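Local coordinates for protein Ifi204 (Mus musculus domesticus, PDB 5YZW) that probably senses double-stranded DNA in innate immunity, as a PYHIN-family protein whose HIN domain, built of two OB folds, recognises DNA, at residues F22-K27 against K47-A52; M32-V37 against R167-E172. All coordinates share one frame; numbering follows the deposited sequence.

Contact 1: F22-K27 against K47-A52; sequences FTYDLK and KVFDTA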
# COMPACT_ATOMS: atom_id res chain seq x y z
N PHE A 22 1.88 11.74 2.04
CA PHE A 22 3.31 11.79 2.31
C PHE A 22 4.01 12.22 1.03
O PHE A 22 3.45 12.12 -0.08
CB PHE A 22 3.85 10.45 2.82
CG PHE A 22 3.70 9.31 1.84
CD1 PHE A 22 2.55 8.53 1.82
CD2 PHE A 22 4.71 9.03 0.93
CE1 PHE A 22 2.42 7.49 0.92
CE2 PHE A 22 4.59 8.01 0.02
CZ PHE A 22 3.44 7.22 0.01
N THR A 23 5.20 12.76 1.21
CA THR A 23 6.05 13.22 0.12
C THR A 23 6.87 12.06 -0.42
O THR A 23 7.68 11.48 0.30
CB THR A 23 6.96 14.35 0.62
OG1 THR A 23 6.20 15.26 1.42
CG2 THR A 23 7.63 15.07 -0.53
N TYR A 24 6.65 11.72 -1.69
CA TYR A 24 7.38 10.64 -2.31
C TYR A 24 8.46 11.13 -3.25
O TYR A 24 9.36 10.36 -3.60
CB TYR A 24 6.42 9.71 -3.06
CG TYR A 24 5.77 10.31 -4.29
CD1 TYR A 24 4.60 11.07 -4.18
CD2 TYR A 24 6.31 10.10 -5.55
CE1 TYR A 24 4.00 11.63 -5.31
CE2 TYR A 24 5.72 10.64 -6.68
CZ TYR A 24 4.56 11.40 -6.56
OH TYR A 24 3.98 11.95 -7.66
N ASP A 25 8.41 12.39 -3.68
CA ASP A 25 9.50 13.00 -4.44
C ASP A 25 9.87 14.27 -3.67
O ASP A 25 9.16 15.28 -3.74
CB ASP A 25 9.07 13.27 -5.89
CG ASP A 25 10.14 13.96 -6.72
OD1 ASP A 25 11.00 14.66 -6.15
OD2 ASP A 25 10.13 13.79 -7.96
N LEU A 26 10.98 14.20 -2.93
CA LEU A 26 11.34 15.32 -2.05
C LEU A 26 11.80 16.54 -2.83
O LEU A 26 11.73 17.65 -2.30
CB LEU A 26 12.44 14.91 -1.07
CG LEU A 26 11.98 14.19 0.21
CD1 LEU A 26 13.17 13.86 1.12
CD2 LEU A 26 10.92 14.99 0.96
N LYS A 27 12.24 16.37 -4.08
CA LYS A 27 12.77 17.49 -4.85
C LYS A 27 11.68 18.51 -5.15
O LYS A 27 11.89 19.72 -4.98
CB LYS A 27 13.41 16.99 -6.14
CG LYS A 27 14.00 18.09 -7.02
CD LYS A 27 15.09 17.53 -7.93
CE LYS A 27 15.56 18.57 -8.93
NZ LYS A 27 16.62 18.04 -9.83
N LYS A 47 -3.50 4.21 -5.76
CA LYS A 47 -2.51 5.26 -5.58
C LYS A 47 -3.14 6.59 -5.98
O LYS A 47 -3.53 6.77 -7.14
CB LYS A 47 -1.27 4.98 -6.43
CG LYS A 47 -0.32 3.97 -5.80
CD LYS A 47 0.67 3.43 -6.85
CE LYS A 47 1.78 2.57 -6.21
NZ LYS A 47 2.75 2.15 -7.26
N VAL A 48 -3.24 7.50 -5.02
CA VAL A 48 -3.89 8.80 -5.21
C VAL A 48 -2.79 9.84 -5.26
O VAL A 48 -2.13 10.12 -4.25
CB VAL A 48 -4.89 9.09 -4.09
CG1 VAL A 48 -5.49 10.48 -4.28
CG2 VAL A 48 -5.98 8.00 -4.08
N PHE A 49 -2.58 10.43 -6.45
CA PHE A 49 -1.53 11.42 -6.64
C PHE A 49 -2.01 12.87 -6.58
O PHE A 49 -1.18 13.78 -6.64
CB PHE A 49 -0.82 11.18 -7.98
CG PHE A 49 -0.09 9.86 -8.04
CD1 PHE A 49 1.10 9.68 -7.35
CD2 PHE A 49 -0.62 8.79 -8.76
CE1 PHE A 49 1.78 8.47 -7.40
CE2 PHE A 49 0.05 7.58 -8.80
CZ PHE A 49 1.26 7.42 -8.12
N ASP A 50 -3.33 13.11 -6.46
CA ASP A 50 -3.87 14.43 -6.13
C ASP A 50 -4.39 14.35 -4.70
O ASP A 50 -5.52 13.91 -4.46
CB ASP A 50 -4.99 14.83 -7.10
CG ASP A 50 -5.43 16.28 -6.92
OD1 ASP A 50 -5.09 16.91 -5.89
OD2 ASP A 50 -6.13 16.79 -7.82
N THR A 51 -3.56 14.78 -3.75
CA THR A 51 -3.93 14.57 -2.35
C THR A 51 -5.02 15.52 -1.89
O THR A 51 -5.46 15.40 -0.74
CB THR A 51 -2.68 14.66 -1.45
OG1 THR A 51 -2.04 15.93 -1.63
CG2 THR A 51 -1.72 13.56 -1.85
N ALA A 52 -5.50 16.42 -2.75
CA ALA A 52 -6.74 17.11 -2.41
C ALA A 52 -7.84 16.11 -2.11
O ALA A 52 -8.74 16.40 -1.31
CB ALA A 52 -7.17 18.07 -3.53
O HOH W 1 1.93 13.64 -6.90
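Tyr24 and Phe49 meet ring against ring at the surface, with Phe49 presenting its edge to the face of Tyr24. The pair is an offset edge-to-face stack: the centroids lie 5.7 Å apart and the planes are turned 64° to each other. The offset carries the touching atoms to the phenol end, where Phe49 CD1 sits 3.7 Å from Tyr24 OH and 3.9 Å from Tyr24 CZ. The two side chains run nearly perpendicular. Tyr24 starts out with CG between the backbone N and the carbonyl carbon (chi1 68°), and its CB points at the 47-52 segment, which carries the long ring across the gap between backbones whose nearest CA atoms, those of Tyr24 and Phe49, are 9.9 Å apart. In Phe49 a chi1 of -64° sets CG beside the backbone N, and the CD1 edge of the ring then reaches the phenol. A water completes the join: it lies in the plane of the Tyr24 ring, at its edge, 2.8 Å from Tyr24 OH, and donates to Phe49 O at 3.1 Å. With a leucine at Tyr24 the hydroxyl and the aromatic face are gone; the water is likely to be held less firmly at Phe49 O, and the Phe49 edge would probably lose its partner. Tyr24 stands at the corner of strand 11-25 and Phe49 just past strand 43-48, both in the first OB fold, while His187, from the loop before strand 189-192, meets both rings edge-to-face and brings in the second half of the domain. No direct hydrogen bond spans the segments: dispersion and weak ring electrostatics hold them, and the water gives two oxygens a shared polar partner, consistent with a partly exposed site.

Contact 2: M32-V37 against R167-E172; sequences MFHATV and RLVCFE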
# COMPACT_ATOMS: atom_id res chain seq x y z
N MET A 32 1.36 11.94 -2.34
CA MET A 32 0.46 10.86 -2.68
C MET A 32 -0.06 10.25 -1.38
O MET A 32 0.47 10.53 -0.30
CB MET A 32 1.17 9.81 -3.55
CG MET A 32 2.04 8.87 -2.74
SD MET A 32 2.99 7.75 -3.77
CE MET A 32 1.73 6.53 -4.17
N PHE A 33 -1.14 9.46 -1.48
CA PHE A 33 -1.45 8.49 -0.43
C PHE A 33 -1.94 7.20 -1.07
O PHE A 33 -2.20 7.13 -2.28
CB PHE A 33 -2.45 9.01 0.62
CG PHE A 33 -3.79 9.44 0.06
CD1 PHE A 33 -4.81 8.52 -0.12
CD2 PHE A 33 -4.03 10.76 -0.26
CE1 PHE A 33 -6.09 8.91 -0.63
CE2 PHE A 33 -5.29 11.17 -0.77
CZ PHE A 33 -6.31 10.23 -0.95
N HIS A 34 -2.03 6.16 -0.24
CA HIS A 34 -2.48 4.83 -0.63
C HIS A 34 -3.85 4.58 -0.01
O HIS A 34 -4.13 5.03 1.10
CB HIS A 34 -1.51 3.74 -0.16
CG HIS A 34 -0.25 3.64 -0.95
ND1 HIS A 34 -0.12 2.82 -2.06
CD2 HIS A 34 0.96 4.22 -0.77
CE1 HIS A 34 1.11 2.94 -2.54
NE2 HIS A 34 1.78 3.79 -1.79
N ALA A 35 -4.70 3.85 -0.74
CA ALA A 35 -6.01 3.46 -0.25
C ALA A 35 -6.29 2.04 -0.69
O ALA A 35 -5.83 1.60 -1.75
CB ALA A 35 -7.13 4.39 -0.76
N THR A 36 -7.05 1.33 0.13
CA THR A 36 -7.68 0.07 -0.27
C THR A 36 -9.19 0.32 -0.40
O THR A 36 -9.78 0.95 0.48
CB THR A 36 -7.38 -1.02 0.76
OG1 THR A 36 -5.97 -1.29 0.74
CG2 THR A 36 -8.12 -2.30 0.42
N VAL A 37 -9.78 -0.09 -1.53
CA VAL A 37 -11.20 0.12 -1.79
C VAL A 37 -11.80 -1.18 -2.30
O VAL A 37 -11.09 -2.12 -2.63
CB VAL A 37 -11.48 1.26 -2.80
CG1 VAL A 37 -10.90 2.58 -2.33
CG2 VAL A 37 -11.02 0.89 -4.21
N ARG A 167 3.81 -1.57 9.57
CA ARG A 167 2.85 -1.62 8.48
C ARG A 167 3.57 -1.17 7.22
O ARG A 167 4.02 -0.02 7.14
CB ARG A 167 1.64 -0.73 8.77
CG ARG A 167 0.74 -0.50 7.54
CD ARG A 167 -0.48 0.31 7.94
NE ARG A 167 -1.32 -0.45 8.86
CZ ARG A 167 -1.97 0.08 9.90
NH1 ARG A 167 -1.87 1.39 10.15
NH2 ARG A 167 -2.71 -0.69 10.69
N LEU A 168 3.70 -2.08 6.26
CA LEU A 168 4.39 -1.82 5.00
C LEU A 168 3.38 -1.70 3.88
O LEU A 168 2.50 -2.56 3.75
CB LEU A 168 5.39 -2.94 4.66
CG LEU A 168 6.34 -3.45 5.74
CD1 LEU A 168 6.92 -4.79 5.31
CD2 LEU A 168 7.42 -2.43 5.94
N VAL A 169 3.52 -0.67 3.07
CA VAL A 169 2.64 -0.49 1.91
C VAL A 169 3.49 -0.31 0.67
O VAL A 169 4.35 0.58 0.62
CB VAL A 169 1.68 0.70 2.08
CG1 VAL A 169 0.81 0.82 0.85
CG2 VAL A 169 0.87 0.54 3.36
N CYS A 170 3.27 -1.16 -0.33
CA CYS A 170 3.91 -1.06 -1.64
C CYS A 170 5.43 -1.16 -1.51
O CYS A 170 6.16 -0.26 -1.93
CB CYS A 170 3.51 0.23 -2.34
SG CYS A 170 4.01 0.31 -4.09
N PHE A 171 5.90 -2.27 -0.93
CA PHE A 171 7.30 -2.67 -0.97
C PHE A 171 7.52 -3.72 -2.06
O PHE A 171 6.63 -4.50 -2.37
CB PHE A 171 7.73 -3.23 0.39
CG PHE A 171 8.10 -2.20 1.38
CD1 PHE A 171 7.19 -1.24 1.77
CD2 PHE A 171 9.38 -2.18 1.94
CE1 PHE A 171 7.54 -0.26 2.70
CE2 PHE A 171 9.73 -1.21 2.85
CZ PHE A 171 8.81 -0.25 3.23
N GLU A 172 8.73 -3.75 -2.63
CA GLU A 172 9.00 -4.68 -3.72
C GLU A 172 9.63 -5.96 -3.20
O GLU A 172 10.63 -5.92 -2.47
CB GLU A 172 9.90 -4.08 -4.80
CG GLU A 172 10.15 -5.04 -5.98
CD GLU A 172 10.91 -4.42 -7.15
OE1 GLU A 172 11.21 -3.21 -7.11
OE2 GLU A 172 11.24 -5.15 -8.12
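Val169 lays its CG1 methyl over one face of the His34 imidazole, a CH-pi contact with CG1 3.6 Å from the ring centroid and 16° off the ring normal. The methyl sits toward the rim, closest to His34 CG at 3.5 Å. Val169's chi1 of 180° sends CG1 out toward the imidazole, and His34's chi1 of -75° sets the ring with one face against that methyl; the side chains pass in opposite senses, side by side. Cys170 reaches the other end of the ring through its methylene, CB lying 3.6 Å from His34 CE1. Its sulfur stands obliquely 5.2 Å from the ring centroid. No hydrogen bond crosses between the segments. The imidazole's polar end is instead fixed by His34 NE2 bonding to His187 O, which should limit rotation of the ring under the methyl. Cys170, with positive phi, forms a G1 beta bulge with Phe171 against strand 119-132, where the chain turns its corner between strands 165-169 and 171-175. Strand 30-38 runs between strands 11-25 and 43-48 in the sheet of the first OB fold; strand 119-132 pairs with both 165-169 and 171-175 in that of the second, so this buried contact lies at the interface between the two folds.

How the contacts relate
From the N terminus the chain runs along strand 11-25, enters 22-27, turns back into strand 30-38 and then into strand 43-48, where 47-52 closes contact 1 over a loop of 19 residues. Segment 32-37 lies inside that loop, but its partner 167-172 comes far later: contact 2 closes a loop of 129 residues that holds both helices and the first strands of the second sheet, so the two contacts cross. Contact 1 ties together parts of the first sheet, at its surface; contact 2 joins that sheet to the second. Strand 30-38 connects them: Phe22 N lies 3.0 Å from Met32 O on one flank, and Val48 N 3.0 Å from Phe33 O on the other, both probable hydrogen bonds.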